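Local coordinates for protein putative non-ribosomal peptide synthetase (Actinomadura parvosata subsp. kistnae, PDB 6M7L) that probably forms part of a nonribosomal peptide synthetase assembly line, having the fold of the condensation domains that join carrier-bound substrates, at residues A[101-106]-A[133-138]; A[326-331]-A[464-469]. All blocks are in the same frame, centred on the assembly; numbering follows the deposited sequence.

Contact 1 of 2, residues A[101-106]-A[133-138]; sequences EICPAT and HLFPLT
E101 and H133 pair side by side on two parallel strands, 100-102 and 130-136, the outer strand and its neighbour in a beta-alpha-beta unit whose crossover helix is 110-119. H133 ND1 gives its hydrogen to E101 OE2 over 2.8 Å, nearly straight at 168°. The carboxylate oxygen lies close to the imidazole plane at the ring edge, while the carboxylate itself is turned 73° from that plane. E101 reaches it with an extended chain, CG being anti to the backbone N (chi1 173°).

Backbone bonds L134 N to E101 O and C103 N to L134 O zip the strands together, and A105 N to P136 O (3.0 Å) carries the ladder past the end of the short strand. On the face shared with H133, C103 leans on F135: its CB is 3.8 Å from ring atom CD1, and SG lies obliquely 5.0 Å from the ring centroid. A105 CB approaches the same ring more distantly, and L113 of helix 110-119 packs on F135 and A105. I102 and P136 meet on the other face at about a right angle, I102 CG2 3.9 Å from P136 CG, and R58 of helix 58-71 touches both.

Replacing H133 by a leucine would probably cost E101 OE2 its imidazole donor and leave the carboxylate held chiefly by R117, with R131 losing its mate as well. The second shell fixes both partners of that bond: R117 NH1 makes a salt bridge to E101 OE1, and H133 NE2 is hydrogen-bonded to R131 NE.

Contact 2 of 2, residues A[326-331]-A[464-469]; sequences SGDPAF and RLSQVD
The carboxylate of D328 is the flat group at the heart of this loop-to-loop contact, and its oxygen OD1 faces the backbone nitrogens of L465 and S466. S466 N donates to D328 OD1 across 3.0 Å, with 153° at the hydrogen; D328 OD1 receives it on its syn lone pair, the side of the other oxygen. S466 OG adds a weak bond to D328 OD1 at 3.4 Å. CG of D328 stands anti to the backbone N (chi1 -151°), which carries it toward the turn 464-467. The second flat group, the R464 guanidinium, passes D328 O obliquely; the closer approach is made by the aliphatic chain, with R464 CD 3.5 Å from D328 O. R464 NE is 5.0 Å from D328 OD1, so the opposite charges are not in contact, although the arginine may still favour the ionised aspartate.

Next along the chain, P329 O receives a weak bond from L465 N, 2.8 Å long but bent to 127°. The side chains of P329 and L465 run side by side, P329 CD lying 4.2 Å from L465 CB. R464 CA and A330 CA approach to 3.9 Å at a single backbone bridge. R464 N donates to Q467 OE1 over 3.1 Å, a side-chain-to-backbone bond across the turn.

A330 is the N-cap residue of helix 331-346, so the contact ties the start of that helix to the loop following helix 440-459. P329 packs on I334 and R337 of the former; on the side of helix 272-288, L465 touches S285, and R286 NH2 bonds to L465 O.

From the N terminus, the chain first lays down four strands of the five-stranded sheet. Contact 1 closes a loop there, bringing 133-138 back beside 101-106 after 26 residues that include helix 110-119. Further on, 326-331 waits through 132 residues before 464-469 returns to it near the end of the model. The loop of contact 2 takes in strand 395-399, which completes the first sheet, and strands 374-380, 410-418 and 424-434 of the four-stranded one. The two closures are in series, neither nesting nor crossing. The centres of contacts 1 and 2 are about 56 Å apart, on opposite sides of the chain's centre. The nearest atoms of contacts 1 and 2 are about 43 Å apart.

Contact 1 of 2, residues A[101-106]-A[133-138]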
loop_
_atom_site.group_PDB
_atom_site.type_symbol
_atom_site.label_atom_id
_atom_site.label_comp_id
_atom_site.label_asym_id
_atom_site.label_seq_id
_atom_site.Cartn_x
_atom_site.Cartn_y
_atom_site.Cartn_z
ATOM N N GLU A 101 -23.779 -0.521 -15.456
ATOM C CA GLU A 101 -24.704 0.562 -15.744
ATOM C C GLU A 101 -23.934 1.824 -16.106
ATOM O O GLU A 101 -22.933 2.166 -15.467
ATOM C CB GLU A 101 -25.614 0.836 -14.547
ATOM C CG GLU A 101 -26.499 2.064 -14.730
ATOM C CD GLU A 101 -27.254 2.445 -13.474
ATOM O OE1 GLU A 101 -28.161 3.301 -13.561
ATOM O OE2 GLU A 101 -26.940 1.893 -12.398
ATOM N N ILE A 102 -24.403 2.508 -17.142
ATOM C CA ILE A 102 -23.867 3.799 -17.552
ATOM C C ILE A 102 -24.975 4.819 -17.340
ATOM O O ILE A 102 -25.976 4.824 -18.068
ATOM C CB ILE A 102 -23.378 3.777 -19.005
ATOM C CG1 ILE A 102 -22.170 2.841 -19.130
ATOM C CG2 ILE A 102 -23.035 5.180 -19.475
ATOM C CD1 ILE A 102 -21.673 2.657 -20.545
ATOM N N CYS A 103 -24.805 5.676 -16.336
ATOM C CA CYS A 103 -25.861 6.574 -15.869
ATOM C C CYS A 103 -25.344 8.007 -15.856
ATOM O O CYS A 103 -24.792 8.471 -14.849
ATOM C CB CYS A 103 -26.353 6.152 -14.486
ATOM S SG CYS A 103 -27.517 7.291 -13.717
ATOM N N PRO A 104 -25.502 8.736 -16.962
ATOM C CA PRO A 104 -25.049 10.133 -17.000
ATOM C C PRO A 104 -25.682 10.953 -15.887
ATOM O O PRO A 104 -26.881 10.854 -15.620
ATOM C CB PRO A 104 -25.503 10.614 -18.383
ATOM C CG PRO A 104 -25.569 9.368 -19.204
ATOM C CD PRO A 104 -26.023 8.286 -18.264
ATOM N N ALA A 105 -24.858 11.766 -15.229
ATOM C CA ALA A 105 -25.299 12.487 -14.046
ATOM C C ALA A 105 -24.537 13.797 -13.922
ATOM O O ALA A 105 -23.567 14.051 -14.640
ATOM C CB ALA A 105 -25.110 11.644 -12.781
ATOM N N THR A 106 -25.008 14.632 -13.002
ATOM C CA THR A 106 -24.285 15.804 -12.539
ATOM C C THR A 106 -23.852 15.578 -11.097
ATOM O O THR A 106 -24.511 14.849 -10.347
ATOM C CB THR A 106 -25.145 17.071 -12.629
ATOM O OG1 THR A 106 -26.396 16.853 -11.965
ATOM C CG2 THR A 106 -25.399 17.442 -14.081
ATOM N N HIS A 133 -21.480 0.636 -11.601
ATOM C CA HIS A 133 -22.328 1.736 -12.050
ATOM C C HIS A 133 -21.428 2.898 -12.444
ATOM O O HIS A 133 -20.806 3.526 -11.581
ATOM C CB HIS A 133 -23.314 2.153 -10.961
ATOM C CG HIS A 133 -23.996 1.000 -10.295
ATOM N ND1 HIS A 133 -25.253 0.566 -10.658
ATOM C CD2 HIS A 133 -23.591 0.184 -9.293
ATOM C CE1 HIS A 133 -25.594 -0.465 -9.905
ATOM N NE2 HIS A 133 -24.604 -0.716 -9.069
ATOM N N LEU A 134 -21.356 3.179 -13.742
ATOM C CA LEU A 134 -20.560 4.285 -14.249
ATOM C C LEU A 134 -21.435 5.525 -14.370
ATOM O O LEU A 134 -22.562 5.451 -14.872
ATOM C CB LEU A 134 -19.944 3.929 -15.602
ATOM C CG LEU A 134 -19.089 5.007 -16.268
ATOM C CD1 LEU A 134 -17.980 5.461 -15.332
ATOM C CD2 LEU A 134 -18.515 4.487 -17.575
ATOM N N PHE A 135 -20.915 6.663 -13.907
ATOM C CA PHE A 135 -21.649 7.927 -13.889
ATOM C C PHE A 135 -20.865 8.971 -14.672
ATOM O O PHE A 135 -20.001 9.663 -14.112
ATOM C CB PHE A 135 -21.906 8.388 -12.458
ATOM C CG PHE A 135 -22.716 7.417 -11.649
ATOM C CD1 PHE A 135 -24.100 7.414 -11.730
ATOM C CD2 PHE A 135 -22.096 6.501 -10.813
ATOM C CE1 PHE A 135 -24.852 6.518 -10.988
ATOM C CE2 PHE A 135 -22.844 5.602 -10.069
ATOM C CZ PHE A 135 -24.223 5.612 -10.158
ATOM N N PRO A 136 -21.126 9.113 -15.972
ATOM C CA PRO A 136 -20.427 10.132 -16.772
ATOM C C PRO A 136 -20.834 11.534 -16.346
ATOM O O PRO A 136 -22.020 11.876 -16.335
ATOM C CB PRO A 136 -20.874 9.825 -18.207
ATOM C CG PRO A 136 -21.369 8.412 -18.165
ATOM C CD PRO A 136 -21.962 8.234 -16.806
ATOM N N LEU A 137 -19.839 12.347 -15.993
ATOM C CA LEU A 137 -20.041 13.750 -15.656
ATOM C C LEU A 137 -19.657 14.670 -16.807
ATOM O O LEU A 137 -20.435 15.547 -17.194
ATOM C CB LEU A 137 -19.237 14.107 -14.402
ATOM C CG LEU A 137 -19.565 13.264 -13.170
ATOM C CD1 LEU A 137 -18.534 13.485 -12.075
ATOM C CD2 LEU A 137 -20.966 13.585 -12.670
ATOM N N THR A 138 -18.457 14.491 -17.349
ATOM C CA THR A 138 -18.016 15.111 -18.590
ATOM C C THR A 138 -17.346 14.036 -19.438
ATOM O O THR A 138 -17.294 12.863 -19.059
ATOM C CB THR A 138 -17.048 16.276 -18.340
ATOM O OG1 THR A 138 -15.785 15.764 -17.899
ATOM C CG2 THR A 138 -17.597 17.229 -17.287
#

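Contact 2 of 2, residues A[326-331]-A[464-469]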
loop_
_atom_site.group_PDB
_atom_site.type_symbol
_atom_site.label_atom_id
_atom_site.label_comp_id
_atom_site.label_asym_id
_atom_site.label_seq_id
_atom_site.Cartn_x
_atom_site.Cartn_y
_atom_site.Cartn_z
ATOM N N SER A 326 -19.113 -9.558 37.106
ATOM C CA SER A 326 -19.707 -9.962 38.372
ATOM C C SER A 326 -18.894 -9.427 39.546
ATOM O O SER A 326 -17.712 -9.084 39.420
ATOM C CB SER A 326 -19.810 -11.485 38.457
ATOM O OG SER A 326 -20.785 -11.982 37.558
ATOM N N GLY A 327 -19.540 -9.373 40.707
ATOM C CA GLY A 327 -18.965 -8.612 41.798
ATOM C C GLY A 327 -18.952 -7.142 41.426
ATOM O O GLY A 327 -19.855 -6.640 40.744
ATOM N N ASP A 328 -17.913 -6.440 41.858
ATOM C CA ASP A 328 -17.722 -5.034 41.502
ATOM C C ASP A 328 -16.256 -4.813 41.177
ATOM O O ASP A 328 -15.482 -4.313 42.002
ATOM C CB ASP A 328 -18.201 -4.111 42.621
ATOM C CG ASP A 328 -18.680 -2.775 42.098
ATOM O OD1 ASP A 328 -17.854 -2.019 41.549
ATOM O OD2 ASP A 328 -19.890 -2.494 42.211
ATOM N N PRO A 329 -15.838 -5.168 39.967
ATOM C CA PRO A 329 -14.418 -5.090 39.623
ATOM C C PRO A 329 -13.979 -3.663 39.345
ATOM O O PRO A 329 -14.767 -2.808 38.935
ATOM C CB PRO A 329 -14.311 -5.950 38.354
ATOM C CG PRO A 329 -15.673 -6.593 38.169
ATOM C CD PRO A 329 -16.642 -5.704 38.860
ATOM N N ALA A 330 -12.697 -3.415 39.583
ATOM C CA ALA A 330 -12.090 -2.143 39.228
ATOM C C ALA A 330 -11.604 -2.186 37.782
ATOM O O ALA A 330 -11.519 -3.246 37.160
ATOM C CB ALA A 330 -10.940 -1.811 40.179
ATOM N N PHE A 331 -11.283 -1.004 37.246
ATOM C CA PHE A 331 -10.834 -0.924 35.859
ATOM C C PHE A 331 -9.617 -1.808 35.618
ATOM O O PHE A 331 -9.537 -2.496 34.594
ATOM C CB PHE A 331 -10.525 0.524 35.485
ATOM C CG PHE A 331 -9.891 0.674 34.132
ATOM C CD1 PHE A 331 -8.541 0.963 34.013
ATOM C CD2 PHE A 331 -10.643 0.514 32.979
ATOM C CE1 PHE A 331 -7.952 1.099 32.770
ATOM C CE2 PHE A 331 -10.061 0.647 31.731
ATOM C CZ PHE A 331 -8.713 0.940 31.628
ATOM N N ARG A 464 -13.954 1.415 40.925
ATOM C CA ARG A 464 -14.799 0.246 40.762
ATOM C C ARG A 464 -15.831 0.488 39.662
ATOM O O ARG A 464 -16.048 1.615 39.207
ATOM C CB ARG A 464 -15.497 -0.103 42.077
ATOM C CG ARG A 464 -14.589 -0.682 43.154
ATOM C CD ARG A 464 -15.402 -1.505 44.146
ATOM N NE ARG A 464 -14.627 -1.921 45.313
ATOM C CZ ARG A 464 -14.772 -1.404 46.529
ATOM N NH1 ARG A 464 -15.668 -0.451 46.746
ATOM N NH2 ARG A 464 -14.024 -1.845 47.533
ATOM N N LEU A 465 -16.470 -0.602 39.231
ATOM C CA LEU A 465 -17.510 -0.497 38.211
ATOM C C LEU A 465 -18.690 0.333 38.697
ATOM O O LEU A 465 -19.313 1.049 37.905
ATOM C CB LEU A 465 -17.976 -1.894 37.798
ATOM C CG LEU A 465 -19.199 -2.003 36.883
ATOM C CD1 LEU A 465 -18.943 -1.323 35.547
ATOM C CD2 LEU A 465 -19.594 -3.459 36.684
ATOM N N SER A 466 -18.999 0.266 39.994
ATOM C CA SER A 466 -20.170 0.957 40.524
ATOM C C SER A 466 -19.933 2.456 40.671
ATOM O O SER A 466 -20.828 3.257 40.385
ATOM C CB SER A 466 -20.565 0.357 41.872
ATOM O OG SER A 466 -19.558 0.588 42.842
ATOM N N GLN A 467 -18.743 2.853 41.121
ATOM C CA GLN A 467 -18.441 4.248 41.407
ATOM C C GLN A 467 -17.943 5.013 40.184
ATOM O O GLN A 467 -17.256 6.029 40.336
ATOM C CB GLN A 467 -17.414 4.340 42.540
ATOM C CG GLN A 467 -16.144 3.543 42.295
ATOM C CD GLN A 467 -15.114 3.731 43.393
ATOM O OE1 GLN A 467 -13.917 3.540 43.176
ATOM N NE2 GLN A 467 -15.575 4.108 44.580
ATOM N N VAL A 468 -18.280 4.560 38.988
ATOM C CA VAL A 468 -17.843 5.212 37.759
ATOM C C VAL A 468 -18.917 6.193 37.308
ATOM O O VAL A 468 -20.111 6.003 37.558
ATOM C CB VAL A 468 -17.508 4.157 36.682
ATOM C CG1 VAL A 468 -18.376 4.324 35.442
ATOM C CG2 VAL A 468 -16.031 4.220 36.337
ATOM N N ASP A 469 -18.486 7.268 36.648
ATOM C CA ASP A 469 -19.359 8.399 36.331
ATOM C C ASP A 469 -20.017 8.167 34.974
ATOM O O ASP A 469 -19.417 8.423 33.927
ATOM C CB ASP A 469 -18.561 9.699 36.350
ATOM C CG ASP A 469 -19.438 10.927 36.483
ATOM O OD1 ASP A 469 -20.572 10.920 35.962
ATOM O OD2 ASP A 469 -18.987 11.907 37.114
#